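Local coordinates for protein endonuclease and methylase LlaGI (Lactococcus lactis, PDB 5FFJ) that is a nuclease-deleted Type ISP restriction-modification enzyme that binds DNA and joins a helicase-like ATPase to a probable adenine-N6 methyltransferase, at residues I707-F712 with D1008-K1013; Y946-R951 with H995-Y1000. One frame throughout, in Å; residues are numbered along the deposited sequence.

In the fold
Both contacts lie in the Rossmann-like methyltransferase fold. Interaction 1 packs helix 707-725 against helix 1003-1012 beside the mixed sheet. Interaction 2 pairs strand 944-951 with strand 991-996 within that sheet. The loop after strand 991-996 leads into helix 1003-1012, so the two contacts share one strand-to-helix unit. They meet in a common apolar core, where Leu1010 and Phe712 of interaction 1 pack on Phe948 and Ile1009 packs on Ile997. Their chemistry differs away from this core. Interaction 1 has no hydrogen bond between its segments and a single salt bridge joins them on the solvent side. Interaction 2 rests on three backbone hydrogen bonds, with an arginine-aspartate cluster at its less buried end.

Interaction 1: I707-F712 with D1008-K1013; sequences IEVVDF and DILRDK
In the Rossmann-like methyltransferase fold, helix 707-725 precedes the first strand of the sheet, and here its start lies beside the end of helix 1003-1012. The axes of 707-712 and 1008-1012 come within 8.7 Å and cross at 38°. Leu1010 is the centre of the contact. Its CB sits 3.5 Å from Glu708 O, so this side chain rests on the facing backbone. Leu1010 and Val709 run side by side in the same direction, with CD2 of Leu1010 3.6 Å from CG2 of Val709. On the sheet side, Ile979 of strand 977-984 touches both Val709 and Phe712. On the more exposed side, Glu708 and Arg1011 also lie alongside each other. Glu708 bends at chi2 and Arg1011 at chi3, and OE2 of Glu708 makes a salt bridge with NH2 of Arg1011 at 2.4 Å. The carboxylate meets the guanidinium edge, the planes turned 65° apart. Asp1008 adds a second carboxylate near NH1, though both groups are less surely placed. At the other end, Phe712 has CG anti to its backbone N (chi1 -179°). This brings the ring edge to the helix end, where Lys1013 O lies in the ring plane, 3.2 Å from Phe712 CD1.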
loop_
_atom_site.group_PDB
_atom_site.type_symbol
_atom_site.label_atom_id
_atom_site.label_comp_id
_atom_site.label_asym_id
_atom_site.label_seq_id
_atom_site.Cartn_x
_atom_site.Cartn_y
_atom_site.Cartn_z
ATOM N N ILE A 707 20.866 4.123 2.421
ATOM C CA ILE A 707 22.051 4.212 3.270
ATOM C C ILE A 707 22.816 5.519 3.056
ATOM O O ILE A 707 23.392 6.068 3.996
ATOM C CB ILE A 707 22.995 3.016 3.009
ATOM C CG1 ILE A 707 22.382 1.733 3.576
ATOM C CG2 ILE A 707 24.366 3.243 3.641
ATOM C CD1 ILE A 707 22.745 0.484 2.800
ATOM N N GLU A 708 22.834 6.006 1.820
ATOM C CA GLU A 708 23.526 7.251 1.505
ATOM C C GLU A 708 22.879 8.427 2.235
ATOM O O GLU A 708 23.535 9.428 2.523
ATOM C CB GLU A 708 23.528 7.513 -0.003
ATOM C CG GLU A 708 24.151 6.406 -0.845
ATOM C CD GLU A 708 23.169 5.302 -1.193
ATOM O OE1 GLU A 708 22.149 5.162 -0.486
ATOM O OE2 GLU A 708 23.417 4.576 -2.179
ATOM N N VAL A 709 21.588 8.297 2.528
ATOM C CA VAL A 709 20.848 9.324 3.253
ATOM C C VAL A 709 21.121 9.224 4.752
ATOM O O VAL A 709 21.452 10.217 5.402
ATOM C CB VAL A 709 19.330 9.198 3.000
ATOM C CG1 VAL A 709 18.535 10.097 3.948
ATOM C CG2 VAL A 709 19.007 9.523 1.550
ATOM N N VAL A 710 20.958 8.017 5.286
ATOM C CA VAL A 710 21.141 7.752 6.709
ATOM C C VAL A 710 22.534 8.182 7.163
ATOM O O VAL A 710 22.679 8.865 8.176
ATOM C CB VAL A 710 20.925 6.253 7.028
ATOM C CG1 VAL A 710 21.193 5.955 8.503
ATOM C CG2 VAL A 710 19.509 5.824 6.657
ATOM N N ASP A 711 23.549 7.787 6.402
ATOM C CA ASP A 711 24.929 8.139 6.713
ATOM C C ASP A 711 25.138 9.648 6.693
ATOM O O ASP A 711 25.931 10.181 7.470
ATOM C CB ASP A 711 25.891 7.475 5.722
ATOM C CG ASP A 711 26.211 6.037 6.089
ATOM O OD1 ASP A 711 25.418 5.413 6.825
ATOM O OD2 ASP A 711 27.258 5.529 5.636
ATOM N N PHE A 712 24.426 10.333 5.804
ATOM C CA PHE A 712 24.649 11.759 5.599
ATOM C C PHE A 712 24.352 12.578 6.853
ATOM O O PHE A 712 25.115 13.482 7.195
ATOM C CB PHE A 712 23.802 12.284 4.438
ATOM C CG PHE A 712 24.000 13.750 4.165
ATOM C CD1 PHE A 712 25.015 14.182 3.327
ATOM C CD2 PHE A 712 23.178 14.695 4.755
ATOM C CE1 PHE A 712 25.202 15.531 3.079
ATOM C CE2 PHE A 712 23.361 16.042 4.512
ATOM C CZ PHE A 712 24.374 16.460 3.672
ATOM N N ASP A 1008 24.622 9.871 -5.477
ATOM C CA ASP A 1008 26.032 10.041 -5.810
ATOM C C ASP A 1008 26.608 11.233 -5.050
ATOM O O ASP A 1008 27.782 11.236 -4.687
ATOM C CB ASP A 1008 26.218 10.236 -7.319
ATOM C CG ASP A 1008 26.203 8.924 -8.089
ATOM O OD1 ASP A 1008 25.853 7.880 -7.497
ATOM O OD2 ASP A 1008 26.534 8.941 -9.292
ATOM N N ILE A 1009 25.769 12.235 -4.808
ATOM C CA ILE A 1009 26.179 13.427 -4.074
ATOM C C ILE A 1009 26.221 13.160 -2.570
ATOM O O ILE A 1009 27.002 13.776 -1.845
ATOM C CB ILE A 1009 25.227 14.608 -4.356
ATOM C CG1 ILE A 1009 25.263 14.965 -5.844
ATOM C CG2 ILE A 1009 25.612 15.827 -3.518
ATOM C CD1 ILE A 1009 24.219 15.973 -6.264
ATOM N N LEU A 1010 25.378 12.240 -2.109
ATOM C CA LEU A 1010 25.299 11.908 -0.688
ATOM C C LEU A 1010 26.426 10.968 -0.271
ATOM O O LEU A 1010 26.876 10.991 0.876
ATOM C CB LEU A 1010 23.942 11.282 -0.363
ATOM C CG LEU A 1010 22.833 12.228 0.109
ATOM C CD1 LEU A 1010 22.870 13.556 -0.633
ATOM C CD2 LEU A 1010 21.472 11.564 -0.066
ATOM N N ARG A 1011 26.869 10.131 -1.203
ATOM C CA ARG A 1011 28.063 9.326 -0.996
ATOM C C ARG A 1011 29.306 10.211 -1.115
ATOM O O ARG A 1011 30.274 10.049 -0.370
ATOM C CB ARG A 1011 28.124 8.181 -2.012
ATOM C CG ARG A 1011 27.985 6.780 -1.406
ATOM C CD ARG A 1011 27.500 5.729 -2.416
ATOM N NE ARG A 1011 27.123 6.304 -3.710
ATOM C CZ ARG A 1011 25.974 6.078 -4.350
ATOM N NH1 ARG A 1011 25.749 6.666 -5.516
ATOM N NH2 ARG A 1011 25.049 5.269 -3.845
ATOM N N ASP A 1012 29.259 11.155 -2.054
ATOM C CA ASP A 1012 30.372 12.065 -2.321
ATOM C C ASP A 1012 30.557 13.036 -1.154
ATOM O O ASP A 1012 31.647 13.139 -0.585
ATOM C CB ASP A 1012 30.120 12.818 -3.635
ATOM C CG ASP A 1012 31.222 13.802 -3.979
ATOM O OD1 ASP A 1012 32.343 13.665 -3.445
ATOM O OD2 ASP A 1012 30.968 14.711 -4.801
ATOM N N LYS A 1013 29.481 13.735 -0.800
ATOM C CA LYS A 1013 29.470 14.622 0.362
ATOM C C LYS A 1013 28.769 13.922 1.516
ATOM O O LYS A 1013 27.550 13.742 1.501
ATOM C CB LYS A 1013 28.774 15.950 0.046
ATOM C CG LYS A 1013 28.999 16.451 -1.368
ATOM C CD LYS A 1013 29.269 17.941 -1.403
ATOM C CE LYS A 1013 29.742 18.364 -2.779
ATOM N NZ LYS A 1013 29.856 19.838 -2.895
#

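Interaction 2: Y946-R951 with H995-Y1000; sequences YIFNLR and HDIGDY
Strands 944-951 and 991-996 run side by side in the same direction. Three backbone hydrogen bonds join 946-951 to 995-1000, the last from Ile997, just past the strand. His995 N donates to Ile947 O, Asn949 N to His995 O at 2.9 Å, and Ile997 N to Asn949 O at 3.0 Å. Each donor meets its carbonyl nearly along the C=O axis. The tight part is the apolar cluster of Phe948, Leu950 and Ile997. Leu1010 of helix 1003-1012 covers Phe948, and Ile1009 covers Ile997. His995 lies at the edge of this cluster. Phe948 has CG anti to its backbone N (chi1 -163°), and its ring runs alongside that of His995. The two rings meet rim to rim, with planes 29° apart and CE1 of Phe948 3.4 Å from His995 ND1. CD1 of Leu950 sits over the centre of the Phe948 ring, 3.5 Å above its plane. Ile997 crosses Phe948 and Leu950 obliquely; its CD1 is 4.0 Å from Leu950 CD1. The looser, partly exposed part is polar. Arg951 folds at chi2 and chi3, and its NH1 makes a salt bridge with Asp999 OD1 at 2.7 Å, in the guanidinium plane. A weaker one runs from NH1 to Asp996 OD2 at 3.3 Å, and NH2 forms a salt bridge with Glu964. Two Asx turns shape this end: Asn949 OD1 accepts from Arg951 N, and Asp996 OD1 from Gly998 N. Leu950 and Arg951 face Ile977 in a classic beta bulge. Strand 977-984 separates 944-951 from 915-922, the reversed-strand insertion characteristic of class I methyltransferase sheets.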
loop_
_atom_site.group_PDB
_atom_site.type_symbol
_atom_site.label_atom_id
_atom_site.label_comp_id
_atom_site.label_asym_id
_atom_site.label_seq_id
_atom_site.Cartn_x
_atom_site.Cartn_y
_atom_site.Cartn_z
ATOM N N TYR A 946 19.879 23.878 8.883
ATOM C CA TYR A 946 20.285 23.568 7.518
ATOM C C TYR A 946 19.195 22.745 6.838
ATOM O O TYR A 946 18.872 21.640 7.279
ATOM C CB TYR A 946 21.616 22.813 7.481
ATOM C CG TYR A 946 22.727 23.445 8.295
ATOM C CD1 TYR A 946 22.812 23.249 9.669
ATOM C CD2 TYR A 946 23.699 24.228 7.685
ATOM C CE1 TYR A 946 23.829 23.823 10.411
ATOM C CE2 TYR A 946 24.719 24.805 8.419
ATOM C CZ TYR A 946 24.779 24.600 9.780
ATOM O OH TYR A 946 25.793 25.172 10.511
ATOM N N ILE A 947 18.630 23.300 5.769
ATOM C CA ILE A 947 17.579 22.635 5.008
ATOM C C ILE A 947 18.118 22.171 3.656
ATOM O O ILE A 947 18.440 22.989 2.792
ATOM C CB ILE A 947 16.368 23.565 4.779
ATOM C CG1 ILE A 947 15.969 24.270 6.079
ATOM C CG2 ILE A 947 15.193 22.783 4.214
ATOM C CD1 ILE A 947 15.570 23.335 7.203
ATOM N N PHE A 948 18.213 20.856 3.483
ATOM C CA PHE A 948 18.697 20.268 2.238
ATOM C C PHE A 948 17.521 19.752 1.418
ATOM O O PHE A 948 16.964 18.695 1.717
ATOM C CB PHE A 948 19.687 19.133 2.531
ATOM C CG PHE A 948 20.540 18.729 1.349
ATOM C CD1 PHE A 948 20.582 19.493 0.191
ATOM C CD2 PHE A 948 21.302 17.573 1.404
ATOM C CE1 PHE A 948 21.368 19.113 -0.883
ATOM C CE2 PHE A 948 22.087 17.188 0.332
ATOM C CZ PHE A 948 22.120 17.958 -0.811
ATOM N N ASN A 949 17.140 20.504 0.391
ATOM C CA ASN A 949 15.997 20.136 -0.436
ATOM C C ASN A 949 16.389 19.123 -1.506
ATOM O O ASN A 949 17.104 19.450 -2.453
ATOM C CB ASN A 949 15.392 21.382 -1.085
ATOM C CG ASN A 949 14.059 21.102 -1.757
ATOM O OD1 ASN A 949 13.495 20.016 -1.623
ATOM N ND2 ASN A 949 13.546 22.091 -2.479
ATOM N N LEU A 950 15.914 17.893 -1.340
ATOM C CA LEU A 950 16.243 16.799 -2.249
ATOM C C LEU A 950 15.236 16.672 -3.395
ATOM O O LEU A 950 15.364 15.785 -4.242
ATOM C CB LEU A 950 16.319 15.481 -1.469
ATOM C CG LEU A 950 17.698 15.020 -0.983
ATOM C CD1 LEU A 950 18.575 16.179 -0.533
ATOM C CD2 LEU A 950 17.533 14.032 0.158
ATOM N N ARG A 951 14.243 17.559 -3.415
ATOM C CA ARG A 951 13.232 17.571 -4.469
ATOM C C ARG A 951 12.549 16.204 -4.582
ATOM O O ARG A 951 12.301 15.544 -3.572
ATOM C CB ARG A 951 13.865 17.972 -5.804
ATOM C CG ARG A 951 14.671 19.266 -5.751
ATOM C CD ARG A 951 13.775 20.480 -5.564
ATOM N NE ARG A 951 12.828 20.629 -6.667
ATOM C CZ ARG A 951 13.094 21.251 -7.812
ATOM N NH1 ARG A 951 14.287 21.792 -8.028
ATOM N NH2 ARG A 951 12.163 21.331 -8.753
ATOM N N HIS A 995 19.802 24.729 0.688
ATOM C CA HIS A 995 20.377 24.329 -0.587
ATOM C C HIS A 995 19.406 23.464 -1.384
ATOM O O HIS A 995 18.886 22.466 -0.882
ATOM C CB HIS A 995 21.687 23.572 -0.377
ATOM C CG HIS A 995 22.416 23.276 -1.651
ATOM N ND1 HIS A 995 22.705 21.993 -2.063
ATOM C CD2 HIS A 995 22.900 24.098 -2.611
ATOM C CE1 HIS A 995 23.345 22.038 -3.219
ATOM N NE2 HIS A 995 23.474 23.304 -3.574
ATOM N N ASP A 996 19.165 23.867 -2.627
ATOM C CA ASP A 996 18.400 23.064 -3.571
ATOM C C ASP A 996 19.365 22.125 -4.284
ATOM O O ASP A 996 20.348 22.572 -4.875
ATOM C CB ASP A 996 17.666 23.962 -4.573
ATOM C CG ASP A 996 16.660 23.203 -5.423
ATOM O OD1 ASP A 996 16.833 21.983 -5.632
ATOM O OD2 ASP A 996 15.688 23.834 -5.889
ATOM N N ILE A 997 19.086 20.826 -4.228
ATOM C CA ILE A 997 19.979 19.831 -4.818
ATOM C C ILE A 997 20.103 20.007 -6.331
ATOM O O ILE A 997 21.012 19.453 -6.952
ATOM C CB ILE A 997 19.503 18.392 -4.515
ATOM C CG1 ILE A 997 20.653 17.397 -4.702
ATOM C CG2 ILE A 997 18.308 18.017 -5.393
ATOM C CD1 ILE A 997 20.377 16.027 -4.104
ATOM N N GLY A 998 19.181 20.770 -6.914
ATOM C CA GLY A 998 19.214 21.084 -8.331
ATOM C C GLY A 998 18.150 20.356 -9.124
ATOM O O GLY A 998 17.647 19.312 -8.703
ATOM N N ASP A 999 17.813 20.908 -10.283
ATOM C CA ASP A 999 16.799 20.312 -11.138
ATOM C C ASP A 999 17.327 19.040 -11.818
ATOM O O ASP A 999 18.536 18.830 -11.916
ATOM C CB ASP A 999 16.324 21.320 -12.201
ATOM C CG ASP A 999 15.714 22.581 -11.598
ATOM O OD1 ASP A 999 15.189 22.520 -10.466
ATOM O OD2 ASP A 999 15.751 23.635 -12.270
ATOM N N TYR A 1000 16.393 18.175 -12.211
ATOM C CA TYR A 1000 16.602 17.108 -13.204
ATOM C C TYR A 1000 17.477 15.929 -12.770
ATOM O O TYR A 1000 17.675 14.995 -13.547
ATOM C CB TYR A 1000 17.198 17.692 -14.492
ATOM C CG TYR A 1000 16.294 18.682 -15.197
ATOM C CD1 TYR A 1000 15.103 18.270 -15.781
ATOM C CD2 TYR A 1000 16.633 20.024 -15.283
ATOM C CE1 TYR A 1000 14.273 19.168 -16.425
ATOM C CE2 TYR A 1000 15.809 20.931 -15.927
ATOM C CZ TYR A 1000 14.629 20.495 -16.498
ATOM O OH TYR A 1000 13.798 21.388 -17.143
#